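Local coordinates for Alpha/beta hydrolase (Xanthomonas campestris pv. campestris, PDB 2QJW), which is of unproven function but, as a member of the alpha/beta hydrolase superfamily, probably hydrolyses a substrate that has not been identified, at residues 122-127 with 136-141; 128-133 with 154-159; 90-95 with 116-121; 75-80 with 97-102; 23-28 with 164-169. One frame throughout, in Å; residues are numbered along the deposited sequence.

Interaction 1: 122-127 with 136-141; sequences ISIVHA and ADVIAW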
# COMPACT_ATOMS: atom_id res chain seq x y z
N ILE A 122 -0.62 -5.65 11.24
CA ILE A 122 -0.11 -4.27 11.23
C ILE A 122 -0.18 -3.76 9.81
O ILE A 122 0.26 -4.46 8.89
CB ILE A 122 1.33 -4.18 11.73
CG1 ILE A 122 1.42 -4.75 13.18
CG2 ILE A 122 1.87 -2.76 11.64
CD1 ILE A 122 2.86 -4.98 13.65
N SER A 123 -0.77 -2.57 9.65
CA SER A 123 -0.82 -1.87 8.37
C SER A 123 -0.24 -0.49 8.59
O SER A 123 -0.65 0.19 9.51
CB SER A 123 -2.22 -1.83 7.83
OG SER A 123 -2.31 -1.13 6.63
N ILE A 124 0.69 -0.09 7.72
CA ILE A 124 1.45 1.14 7.85
C ILE A 124 1.26 1.95 6.59
O ILE A 124 1.30 1.41 5.48
CB ILE A 124 2.97 0.85 8.08
CG1 ILE A 124 3.21 -0.09 9.26
CG2 ILE A 124 3.77 2.16 8.20
CD1 ILE A 124 4.60 -0.70 9.22
N VAL A 125 1.09 3.25 6.77
CA VAL A 125 1.16 4.24 5.67
C VAL A 125 2.33 5.15 5.98
O VAL A 125 2.32 5.80 7.00
CB VAL A 125 -0.12 5.05 5.42
CG1 VAL A 125 0.05 6.03 4.25
CG2 VAL A 125 -1.25 4.07 5.15
N HIS A 126 3.36 5.16 5.09
CA HIS A 126 4.48 6.08 5.28
C HIS A 126 4.76 6.86 4.04
O HIS A 126 4.37 6.53 2.93
CB HIS A 126 5.71 5.29 5.68
CG HIS A 126 6.74 6.12 6.33
ND1 HIS A 126 6.53 6.70 7.55
CD2 HIS A 126 8.00 6.44 5.94
CE1 HIS A 126 7.62 7.40 7.87
NE2 HIS A 126 8.50 7.26 6.90
N ALA A 127 5.40 8.01 4.28
CA ALA A 127 5.76 8.98 3.21
C ALA A 127 7.15 8.71 2.67
O ALA A 127 8.12 8.70 3.45
CB ALA A 127 5.69 10.38 3.80
N ALA A 136 13.55 4.44 4.78
CA ALA A 136 14.30 3.22 4.94
C ALA A 136 14.15 2.62 6.33
O ALA A 136 14.11 1.40 6.49
CB ALA A 136 15.81 3.43 4.62
N ASP A 137 13.98 3.47 7.33
CA ASP A 137 13.88 3.02 8.72
C ASP A 137 12.56 2.28 8.90
O ASP A 137 12.52 1.24 9.57
CB ASP A 137 14.00 4.19 9.70
CG ASP A 137 15.42 4.78 9.78
OD1 ASP A 137 16.35 4.21 9.17
OD2 ASP A 137 15.53 5.76 10.51
N VAL A 138 11.47 2.83 8.33
CA VAL A 138 10.14 2.18 8.41
C VAL A 138 10.06 0.96 7.52
O VAL A 138 9.54 -0.10 7.91
CB VAL A 138 9.06 3.20 8.07
CG1 VAL A 138 7.65 2.54 7.98
CG2 VAL A 138 9.04 4.31 9.11
N ILE A 139 10.67 1.01 6.34
CA ILE A 139 10.77 -0.13 5.48
C ILE A 139 11.47 -1.27 6.24
O ILE A 139 10.99 -2.42 6.27
CB ILE A 139 11.55 0.19 4.17
CG1 ILE A 139 10.63 1.11 3.32
CG2 ILE A 139 12.00 -1.12 3.48
CD1 ILE A 139 11.41 1.96 2.26
N ALA A 140 12.59 -1.00 6.94
CA ALA A 140 13.30 -2.08 7.66
C ALA A 140 12.45 -2.66 8.81
O ALA A 140 12.43 -3.85 9.05
CB ALA A 140 14.68 -1.63 8.16
N TRP A 141 11.76 -1.79 9.54
CA TRP A 141 10.94 -2.22 10.66
C TRP A 141 9.81 -3.06 10.16
O TRP A 141 9.51 -4.16 10.71
CB TRP A 141 10.39 -0.97 11.37
CG TRP A 141 9.72 -1.19 12.68
CD1 TRP A 141 10.31 -1.27 13.89
CD2 TRP A 141 8.34 -1.54 12.89
NE1 TRP A 141 9.39 -1.59 14.86
CE2 TRP A 141 8.16 -1.73 14.26
CE3 TRP A 141 7.22 -1.66 12.05
CZ2 TRP A 141 6.91 -2.08 14.81
CZ3 TRP A 141 6.00 -1.98 12.60
CH2 TRP A 141 5.84 -2.17 13.95
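Val138 lays CG2 over the centre of the His126 imidazole, a CH-pi contact. The methyl carbon stands 3.6 Å from the ring centroid and 11° off the ring normal. His126 CG, set anti to the backbone N (chi1 -160°), lies 4.0 Å from both CG1 and CG2 of Val138. The polar end of this ring is held outside the contact: His126 NE2 is hydrogen-bonded to the backbone O of Ile133.

The remaining contacts are between apolar groups. Val138 CG1 meets Ile124 CG2 at 3.9 Å, the two side chains sliding past each other in opposite directions. Trp141 covers the other end of the strand segment. Ile124 CD1 sits at the edge of the indole, near its plane, 3.9 Å from Trp141 CZ3. Ile122 CD1 approaches the same ring obliquely, 4.1 Å from Trp141 CH2. Trp141 NE1 is hydrogen-bonded to the backbone O of Leu115.

No hydrogen bond joins the two segments. The segment axes run nearly antiparallel, at 158°, with a closest approach of 9.4 Å. This is the strand-to-helix half of a beta-alpha-beta unit, 122-127, 135-145 and 148-152, as in the parallel sheet of alpha/beta hydrolases.

Interaction 2: 128-133 with 154-159; sequences WHDELI and DGHRLG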
# COMPACT_ATOMS: atom_id res chain seq x y z
N TRP A 128 7.28 8.56 1.35
CA TRP A 128 8.57 8.42 0.74
C TRP A 128 9.50 9.57 1.17
O TRP A 128 10.72 9.29 1.31
CB TRP A 128 8.46 8.49 -0.79
CG TRP A 128 8.09 7.24 -1.48
CD1 TRP A 128 7.05 7.06 -2.31
CD2 TRP A 128 8.79 5.99 -1.44
NE1 TRP A 128 7.03 5.77 -2.78
CE2 TRP A 128 8.10 5.10 -2.29
CE3 TRP A 128 9.98 5.54 -0.82
CZ2 TRP A 128 8.51 3.83 -2.49
CZ3 TRP A 128 10.39 4.25 -1.05
CH2 TRP A 128 9.66 3.42 -1.88
N HIS A 129 8.98 10.78 1.27
CA HIS A 129 9.79 11.99 1.51
C HIS A 129 9.72 12.49 2.92
O HIS A 129 9.99 13.66 3.17
CB HIS A 129 9.37 13.08 0.57
CG HIS A 129 9.29 12.63 -0.83
ND1 HIS A 129 10.40 12.19 -1.50
CD2 HIS A 129 8.24 12.51 -1.68
CE1 HIS A 129 10.04 11.83 -2.73
NE2 HIS A 129 8.74 12.04 -2.86
N ASP A 130 9.45 11.61 3.88
CA ASP A 130 9.38 12.00 5.24
C ASP A 130 10.77 12.56 5.62
O ASP A 130 11.78 11.87 5.46
CB ASP A 130 9.04 10.81 6.12
CG ASP A 130 8.62 11.17 7.49
OD1 ASP A 130 9.29 12.00 8.16
OD2 ASP A 130 7.56 10.67 7.94
N GLU A 131 10.80 13.81 6.07
CA GLU A 131 12.06 14.46 6.49
C GLU A 131 12.51 14.05 7.89
O GLU A 131 13.72 14.20 8.22
CB GLU A 131 11.92 16.00 6.40
CG GLU A 131 10.93 16.60 7.42
CD GLU A 131 10.69 18.09 7.36
OE1 GLU A 131 10.83 18.67 6.30
OE2 GLU A 131 10.33 18.67 8.41
N LEU A 132 11.58 13.57 8.72
CA LEU A 132 11.85 13.23 10.13
C LEU A 132 12.12 11.75 10.43
O LEU A 132 12.91 11.40 11.32
CB LEU A 132 10.67 13.67 10.99
CG LEU A 132 10.38 15.16 11.03
CD1 LEU A 132 9.09 15.45 11.87
CD2 LEU A 132 11.55 16.00 11.58
N ILE A 133 11.45 10.88 9.68
CA ILE A 133 11.54 9.46 9.85
C ILE A 133 11.90 8.94 8.48
O ILE A 133 11.04 8.74 7.66
CB ILE A 133 10.18 8.86 10.31
CG1 ILE A 133 9.64 9.61 11.52
CG2 ILE A 133 10.36 7.34 10.55
CD1 ILE A 133 8.11 9.44 11.75
N ASP A 154 4.74 11.73 -0.67
CA ASP A 154 4.31 12.81 0.23
C ASP A 154 5.43 12.97 1.26
O ASP A 154 6.39 12.19 1.31
CB ASP A 154 2.95 12.49 0.92
CG ASP A 154 2.12 13.71 1.22
OD1 ASP A 154 2.62 14.83 1.40
OD2 ASP A 154 0.88 13.60 1.26
N GLY A 155 5.29 13.97 2.12
CA GLY A 155 6.11 14.13 3.29
C GLY A 155 5.43 13.66 4.56
O GLY A 155 4.32 13.10 4.52
N HIS A 156 6.04 13.95 5.69
CA HIS A 156 5.59 13.46 6.97
C HIS A 156 4.14 13.74 7.32
O HIS A 156 3.52 12.98 8.05
CB HIS A 156 6.51 14.04 8.06
CG HIS A 156 6.20 13.55 9.41
ND1 HIS A 156 6.48 12.27 9.82
CD2 HIS A 156 5.66 14.18 10.49
CE1 HIS A 156 6.07 12.13 11.08
NE2 HIS A 156 5.59 13.28 11.50
N ARG A 157 3.62 14.89 6.89
CA ARG A 157 2.25 15.23 7.25
C ARG A 157 1.19 14.42 6.50
O ARG A 157 0.01 14.39 6.93
CB ARG A 157 2.00 16.71 7.03
CG ARG A 157 2.97 17.65 7.76
CD ARG A 157 2.52 19.12 7.52
NE ARG A 157 2.47 19.49 6.11
CZ ARG A 157 3.49 20.00 5.43
NH1 ARG A 157 4.66 20.19 6.00
NH2 ARG A 157 3.33 20.30 4.15
N LEU A 158 1.57 13.75 5.43
CA LEU A 158 0.67 12.99 4.57
C LEU A 158 -0.51 13.87 4.14
O LEU A 158 -1.65 13.37 3.97
CB LEU A 158 0.12 11.70 5.23
CG LEU A 158 1.17 10.63 5.50
CD1 LEU A 158 0.60 9.51 6.40
CD2 LEU A 158 1.73 10.13 4.22
N GLY A 159 -0.27 15.16 3.98
CA GLY A 159 -1.36 16.12 3.71
C GLY A 159 -2.11 15.93 2.41
O GLY A 159 -3.29 16.35 2.27
O HOH W 1 8.35 15.57 5.63
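Asp130 OD1 takes two backbone N-H groups from its own loop and lies beside His156, while the other carboxylate oxygen bonds the histidine. Leu132 N gives OD1 of Asp130 an Asx-turn bond of 2.8 Å. Ile133 N reaches Asp130 OD1 at 2.9 Å, from well above the carboxylate plane. Together with the His156 bond to OD2, these bonds restrict the rotation of the carboxylate.

His156 ND1 donates to Asp130 OD2 at 2.7 Å, with an angle of 163° at the hydrogen. OD2 lies in the imidazole plane and is met on its syn side. The carboxylate and ring planes are 67° apart. His156 CG, set anti to the backbone N (chi1 -176°), comes beside the carboxylate, 3.5 Å from Asp130 OD2. The two side chains lie side by side, pointing the same way.

Apolar groups flank the ring. Leu132 CD1 sits over one face, offset toward the rim, 4.1 Å from the centroid of the His156 ring. Ile133 CD1 comes to the edge, 3.4 Å from His156 CE1. The backbones also join: His129 N donates to Asp154 O at 2.9 Å. A water accepts from both Glu131 N and His156 N.

The His-carboxylate pair, with Ser82 touching His156, is consistent with the Ser-His-Asp triad of alpha/beta hydrolases. The segment 128-133 links strand 122-127 to helix 135-145. The segment 154-159 links strand 148-152 to helix 162-174. Both loops therefore follow the C-terminal ends of neighbouring parallel strands.

Interaction 3: 90-95 with 116-121; sequences QVSLQV and DAAAVP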
# COMPACT_ATOMS: atom_id res chain seq x y z
N GLN A 90 3.37 0.62 21.08
CA GLN A 90 3.89 0.21 22.39
C GLN A 90 2.74 -0.36 23.27
O GLN A 90 2.93 -1.40 23.91
CB GLN A 90 4.61 1.35 23.13
CG GLN A 90 5.81 1.90 22.42
CD GLN A 90 6.94 0.89 22.28
OE1 GLN A 90 7.00 -0.13 22.95
NE2 GLN A 90 7.85 1.19 21.40
N VAL A 91 1.57 0.27 23.20
CA VAL A 91 0.43 -0.17 24.00
C VAL A 91 -0.06 -1.52 23.54
O VAL A 91 -0.52 -2.31 24.37
CB VAL A 91 -0.69 0.91 24.04
CG1 VAL A 91 -2.04 0.35 24.60
CG2 VAL A 91 -0.16 2.10 24.86
N SER A 92 0.07 -1.88 22.25
CA SER A 92 -0.36 -3.19 21.80
C SER A 92 0.38 -4.35 22.49
O SER A 92 -0.12 -5.45 22.50
CB SER A 92 -0.22 -3.37 20.28
OG SER A 92 1.14 -3.45 19.87
N LEU A 93 1.58 -4.04 23.01
CA LEU A 93 2.46 -4.95 23.74
C LEU A 93 1.93 -5.23 25.14
O LEU A 93 2.35 -6.23 25.75
CB LEU A 93 3.86 -4.36 23.88
CG LEU A 93 4.72 -3.89 22.66
CD1 LEU A 93 5.92 -3.02 23.09
CD2 LEU A 93 5.17 -5.06 21.92
N GLN A 94 0.99 -4.40 25.61
CA GLN A 94 0.45 -4.46 26.98
C GLN A 94 -1.01 -4.80 27.15
O GLN A 94 -1.43 -5.04 28.28
CB GLN A 94 0.73 -3.07 27.60
CG GLN A 94 2.21 -2.84 27.76
CD GLN A 94 2.53 -1.73 28.78
OE1 GLN A 94 3.20 -0.76 28.46
NE2 GLN A 94 2.02 -1.87 30.00
N VAL A 95 -1.78 -4.77 26.06
CA VAL A 95 -3.18 -5.07 26.05
C VAL A 95 -3.49 -5.99 24.85
O VAL A 95 -2.78 -5.95 23.86
CB VAL A 95 -4.05 -3.74 26.00
CG1 VAL A 95 -4.20 -3.20 24.57
CG2 VAL A 95 -5.41 -3.96 26.61
N ASP A 116 8.13 -0.96 18.75
CA ASP A 116 7.82 -2.39 18.73
C ASP A 116 6.31 -2.51 18.80
O ASP A 116 5.64 -1.56 19.14
CB ASP A 116 8.53 -3.12 19.87
CG ASP A 116 8.59 -4.62 19.69
OD1 ASP A 116 8.40 -5.12 18.60
OD2 ASP A 116 8.97 -5.27 20.69
N ALA A 117 5.81 -3.70 18.54
CA ALA A 117 4.40 -3.96 18.45
C ALA A 117 4.11 -5.44 18.69
O ALA A 117 4.94 -6.30 18.45
CB ALA A 117 3.87 -3.52 17.08
N ALA A 118 2.87 -5.71 19.09
CA ALA A 118 2.38 -7.08 19.22
C ALA A 118 2.38 -7.73 17.85
O ALA A 118 2.27 -7.07 16.80
CB ALA A 118 0.97 -7.02 19.75
N ALA A 119 2.40 -9.05 17.87
CA ALA A 119 2.42 -9.87 16.67
C ALA A 119 1.03 -10.10 16.12
O ALA A 119 0.58 -11.22 15.96
CB ALA A 119 3.15 -11.18 16.96
N VAL A 120 0.35 -9.02 15.79
CA VAL A 120 -0.98 -8.95 15.26
C VAL A 120 -0.95 -8.25 13.88
O VAL A 120 0.09 -7.75 13.48
CB VAL A 120 -1.89 -8.20 16.24
CG1 VAL A 120 -1.86 -8.93 17.62
CG2 VAL A 120 -1.51 -6.72 16.42
N PRO A 121 -2.07 -8.24 13.15
CA PRO A 121 -2.03 -7.52 11.84
C PRO A 121 -1.62 -6.05 12.01
O PRO A 121 -2.14 -5.36 12.90
CB PRO A 121 -3.42 -7.64 11.36
CG PRO A 121 -3.95 -8.92 12.04
CD PRO A 121 -3.35 -8.92 13.38
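Ser92 OG accepts the one hydrogen bond that joins the segments, from Ala118 N. It is 3.0 Å long and nearly straight, with an angle of 175° at the hydrogen. A chi1 of 70°, with OG between the backbone N and the carbonyl carbon, brings OG to Ala118 N. Ser92 OG is also hydrogen-bonded to the backbone O of Ala89, one turn earlier in the helix. The serine thus ties the last part of helix 83-92 to the backbone of the loop.

Other polar groups here have partners beyond the contact. Gln90 bends at chi2 (-65°), and its amide end comes to the loop, where NE2 is hydrogen-bonded to the backbone O of Ala114. Asp116 OD1 forms a salt bridge with Arg145 NH2; within the segment it also accepts a weak bond from Ala117 N.

In the fold, helix 83-92 follows strand 76-81 and leads to strand 99-103. The segment 116-121 is the end of the long connection from strand 99-103 to strand 122-127. The contact therefore lays the connection against the end of a helix on one side of the parallel sheet.

The rest is van der Waals packing. Leu93 CD2 rests against the peptide after Ala117, 3.4 Å from Ala117 C. The other branch, Leu93 CD1, meets the CB of Asp116 at 4.1 Å, and the two side chains cross at about a right angle. Ala118 CB lies 3.3 Å from the carbonyl oxygen of Ser92 and 3.6 Å from its OG. Ala117 CB touches Ser92 OG at 3.9 Å.

Interaction 4: 75-80 with 97-102; sequences PVVLAG and TRALFL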
# COMPACT_ATOMS: atom_id res chain seq x y z
N PRO A 75 -13.35 -6.24 21.20
CA PRO A 75 -12.08 -6.06 20.48
C PRO A 75 -11.75 -4.57 20.33
O PRO A 75 -12.62 -3.70 20.24
CB PRO A 75 -12.34 -6.66 19.11
CG PRO A 75 -13.54 -7.59 19.32
CD PRO A 75 -14.37 -6.89 20.35
N VAL A 76 -10.43 -4.35 20.28
CA VAL A 76 -9.87 -2.99 20.12
C VAL A 76 -8.84 -2.98 19.01
O VAL A 76 -7.91 -3.79 19.00
CB VAL A 76 -9.21 -2.53 21.40
CG1 VAL A 76 -8.58 -1.13 21.20
CG2 VAL A 76 -10.24 -2.52 22.55
N VAL A 77 -8.99 -1.98 18.14
CA VAL A 77 -7.99 -1.61 17.13
C VAL A 77 -7.35 -0.30 17.55
O VAL A 77 -8.07 0.67 17.90
CB VAL A 77 -8.62 -1.49 15.72
CG1 VAL A 77 -7.69 -0.89 14.72
CG2 VAL A 77 -9.13 -2.88 15.28
N LEU A 78 -6.00 -0.26 17.55
CA LEU A 78 -5.27 0.97 17.88
C LEU A 78 -4.69 1.53 16.61
O LEU A 78 -4.19 0.82 15.74
CB LEU A 78 -4.14 0.69 18.84
CG LEU A 78 -4.59 0.05 20.15
CD1 LEU A 78 -3.36 -0.24 21.02
CD2 LEU A 78 -5.56 0.94 20.90
N ALA A 79 -4.80 2.85 16.46
CA ALA A 79 -4.28 3.53 15.27
C ALA A 79 -3.71 4.82 15.68
O ALA A 79 -4.07 5.37 16.74
CB ALA A 79 -5.37 3.79 14.29
N GLY A 80 -2.85 5.37 14.86
CA GLY A 80 -2.30 6.68 15.16
C GLY A 80 -1.58 7.30 14.01
O GLY A 80 -1.47 6.73 12.92
N THR A 97 -4.67 -6.65 21.54
CA THR A 97 -5.00 -5.73 20.46
C THR A 97 -5.32 -6.53 19.24
O THR A 97 -4.61 -7.46 18.90
CB THR A 97 -3.78 -4.81 20.25
OG1 THR A 97 -3.49 -4.14 21.48
CG2 THR A 97 -4.04 -3.78 19.13
N ARG A 98 -6.44 -6.20 18.58
CA ARG A 98 -6.92 -6.90 17.43
C ARG A 98 -6.05 -6.68 16.19
O ARG A 98 -5.81 -7.57 15.40
CB ARG A 98 -8.39 -6.53 17.11
CG ARG A 98 -8.98 -7.27 15.97
CD ARG A 98 -9.03 -8.77 16.17
NE ARG A 98 -9.40 -9.51 14.99
CZ ARG A 98 -8.61 -9.99 14.07
NH1 ARG A 98 -7.30 -9.77 14.07
NH2 ARG A 98 -9.12 -10.68 13.07
N ALA A 99 -5.64 -5.43 16.04
CA ALA A 99 -4.86 -4.97 14.85
C ALA A 99 -4.36 -3.57 15.11
O ALA A 99 -4.84 -2.89 16.01
CB ALA A 99 -5.72 -4.96 13.58
N LEU A 100 -3.39 -3.17 14.30
CA LEU A 100 -2.67 -1.92 14.47
C LEU A 100 -2.52 -1.18 13.15
O LEU A 100 -1.99 -1.75 12.19
CB LEU A 100 -1.30 -2.26 15.03
CG LEU A 100 -0.36 -1.17 15.51
CD1 LEU A 100 -1.01 -0.30 16.67
CD2 LEU A 100 0.98 -1.81 15.93
N PHE A 101 -2.92 0.10 13.12
CA PHE A 101 -2.82 0.94 11.94
C PHE A 101 -1.91 2.12 12.25
O PHE A 101 -2.22 2.93 13.14
CB PHE A 101 -4.17 1.45 11.43
CG PHE A 101 -4.06 2.22 10.18
CD1 PHE A 101 -3.81 1.58 9.01
CD2 PHE A 101 -4.18 3.58 10.18
CE1 PHE A 101 -3.73 2.30 7.81
CE2 PHE A 101 -4.07 4.30 9.00
CZ PHE A 101 -3.83 3.67 7.81
N LEU A 102 -0.79 2.20 11.55
CA LEU A 102 0.22 3.21 11.87
C LEU A 102 0.51 4.10 10.72
O LEU A 102 0.96 3.67 9.68
CB LEU A 102 1.50 2.52 12.25
CG LEU A 102 1.48 1.39 13.29
CD1 LEU A 102 2.86 0.74 13.57
CD2 LEU A 102 0.90 1.93 14.60
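Ala79 CB meets Phe101 CB at 3.9 Å on one face of the sheet, and lies at the edge of the phenyl ring. Val77 and Ala99 share that face, more loosely. Leu78 and Leu100 are on the other face. There Leu100 CD1 comes 3.9 Å from Leu78 CB in one of two modelled conformers of Leu100. Leu78 CG, set anti to the carbonyl carbon (chi1 -58°), lies 4.0 Å from Thr97 CG2, the side chains crossing at about a right angle. Thr97 OG1 is hydrogen-bonded to the backbone O of Val95.

Backbone hydrogen bonds run between the two faces. Phe101 N donates to Leu78 O at 3.0 Å, and Gly80 N to Phe101 O at 3.1 Å. Leu78 N to Ala99 O is longer, at 3.3 Å. Arg98 N gives Val76 O a 2.9 Å bond where the segment enters the sheet. Beyond it, at the partly exposed edge, Pro75 CB touches Arg98 CB.

The strands run parallel, with segment axes 13° apart, and are joined through helix 83-92 as a beta-alpha-beta crossover. Gly80 leads into a probable nucleophile elbow. Strand 6-10 flanks 76-81, and strand 122-127 flanks 99-103. Helix 83-92 packs on the face of Leu78 and Leu100. Leu25 of helix 20-31 and Phe169 of helix 162-174 pack on the face of Ala79 and Phe101.

Interaction 5: 23-28 with 164-169; sequences TALAEV and AASRAF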
# COMPACT_ATOMS: atom_id res chain seq x y z
N THR A 23 -9.36 12.54 12.48
CA THR A 23 -10.72 12.79 12.22
C THR A 23 -11.16 11.94 11.02
O THR A 23 -12.21 11.33 11.02
CB THR A 23 -10.92 14.30 11.97
OG1 THR A 23 -10.59 14.99 13.18
CG2 THR A 23 -12.33 14.56 11.58
N ALA A 24 -10.33 11.87 10.01
CA ALA A 24 -10.61 11.03 8.85
C ALA A 24 -10.71 9.58 9.23
O ALA A 24 -11.59 8.86 8.75
CB ALA A 24 -9.53 11.22 7.79
N LEU A 25 -9.83 9.12 10.10
CA LEU A 25 -9.88 7.73 10.52
C LEU A 25 -11.14 7.46 11.35
O LEU A 25 -11.70 6.37 11.26
CB LEU A 25 -8.66 7.30 11.30
CG LEU A 25 -7.31 7.32 10.59
CD1 LEU A 25 -6.28 6.55 11.47
CD2 LEU A 25 -7.38 6.78 9.17
N ALA A 26 -11.58 8.41 12.15
CA ALA A 26 -12.84 8.27 12.91
C ALA A 26 -14.02 8.15 11.95
O ALA A 26 -14.96 7.39 12.21
CB ALA A 26 -13.03 9.42 13.84
N GLU A 27 -14.02 8.88 10.87
CA GLU A 27 -15.08 8.78 9.88
C GLU A 27 -15.05 7.39 9.26
O GLU A 27 -16.09 6.80 9.01
CB GLU A 27 -14.94 9.89 8.84
CG GLU A 27 -15.95 9.79 7.70
N VAL A 28 -13.87 6.80 9.03
CA VAL A 28 -13.81 5.44 8.48
C VAL A 28 -14.37 4.49 9.47
O VAL A 28 -15.20 3.63 9.11
CB VAL A 28 -12.35 5.06 8.14
CG1 VAL A 28 -12.21 3.62 7.82
CG2 VAL A 28 -11.88 5.86 6.94
N ALA A 164 -6.07 8.23 0.82
CA ALA A 164 -5.32 6.98 0.67
C ALA A 164 -5.14 6.31 2.03
O ALA A 164 -5.35 5.10 2.16
CB ALA A 164 -3.99 7.25 -0.00
N ALA A 165 -4.80 7.09 3.04
CA ALA A 165 -4.62 6.55 4.39
C ALA A 165 -5.93 6.03 4.97
O ALA A 165 -5.97 4.92 5.54
CB ALA A 165 -4.02 7.62 5.29
N SER A 166 -7.02 6.75 4.70
CA SER A 166 -8.35 6.33 5.15
C SER A 166 -8.74 5.01 4.51
O SER A 166 -9.28 4.14 5.18
CB SER A 166 -9.37 7.40 4.74
OG SER A 166 -9.17 8.55 5.48
N ARG A 167 -8.48 4.85 3.22
CA ARG A 167 -8.79 3.64 2.52
C ARG A 167 -7.95 2.48 3.07
O ARG A 167 -8.46 1.35 3.16
CB ARG A 167 -8.57 3.83 1.01
CG ARG A 167 -9.74 4.47 0.34
CD ARG A 167 -9.53 4.52 -1.14
NE ARG A 167 -8.59 5.58 -1.48
CZ ARG A 167 -8.92 6.84 -1.75
NH1 ARG A 167 -10.17 7.28 -1.67
NH2 ARG A 167 -7.95 7.69 -2.05
N ALA A 168 -6.66 2.71 3.39
CA ALA A 168 -5.81 1.64 3.94
C ALA A 168 -6.39 1.22 5.29
O ALA A 168 -6.42 0.05 5.60
CB ALA A 168 -4.36 2.09 4.09
N PHE A 169 -6.83 2.18 6.11
CA PHE A 169 -7.43 1.82 7.38
C PHE A 169 -8.72 1.01 7.20
O PHE A 169 -8.97 0.02 7.92
CB PHE A 169 -7.71 3.08 8.20
CG PHE A 169 -8.15 2.84 9.62
CD1 PHE A 169 -7.48 1.97 10.44
CD2 PHE A 169 -9.20 3.59 10.13
CE1 PHE A 169 -7.92 1.80 11.75
CE2 PHE A 169 -9.62 3.41 11.44
CZ PHE A 169 -9.00 2.54 12.20
O HOH W 2 -12.34 9.46 6.14
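Leu25 and Phe169 form the tightly packed part of this helix pair. Leu25 CD1 lies over one face of the phenyl ring, while Leu25 CD2 is 3.8 Å from both CB and CD2 of Phe169. Phe169 CG, set anti to the backbone N (chi1 -172°), lies 4.0 Å from Leu25 CD2. The ring also reaches the backbone of the facing helix, with Phe169 CE2 3.6 Å from Leu25 O. Leu25 and Phe169 are buried against the sheet, where both touch Ala79 and Phe101. Val28 stands at the boundary: its CG1 approaches the same ring obliquely, 3.8 Å from Phe169 CD2.

The other side is more polar and partly exposed. Val28 CG2 packs on Ser166, 3.7 Å from its CB. Ala24 CB comes 3.5 Å from Ser166 OG. The hydroxyl itself is hydrogen-bonded to the backbone O of Val162 in its own helix. A water donates to Ala24 O at 2.8 Å, and weakly to Ser166 OG.

Helices 20-31 and 162-174 lie on the same face of the central sheet. Their segment axes are 39° apart, with a closest approach of 9.3 Å. No direct hydrogen bond or ion pair joins the segments. Cohesion between them therefore rests on apolar contact on the sheet side, since the one bridging water is bound firmly only to Ala24 O.

From the N terminus, helix 20-31 meets its partner, helix 162-174, only near the C terminus, in interaction 5. That contact closes the longest loop, and the other four all fall within it. Interaction 4 pairs two strands around helix 83-92. Interaction 3 crosses it, since its first segment lies between those strands and its second follows them. Interaction 1 comes next in series, and interaction 2 crosses it. Strand 99-103 joins interactions 4 and 1 through backbone bonds to strand 122-127. His126 and Ile133 join interactions 1 and 2. Phe101 carries interaction 4 onto the helices of interaction 5. Interactions 2 and 3 lie on opposite sides of the chain's centre.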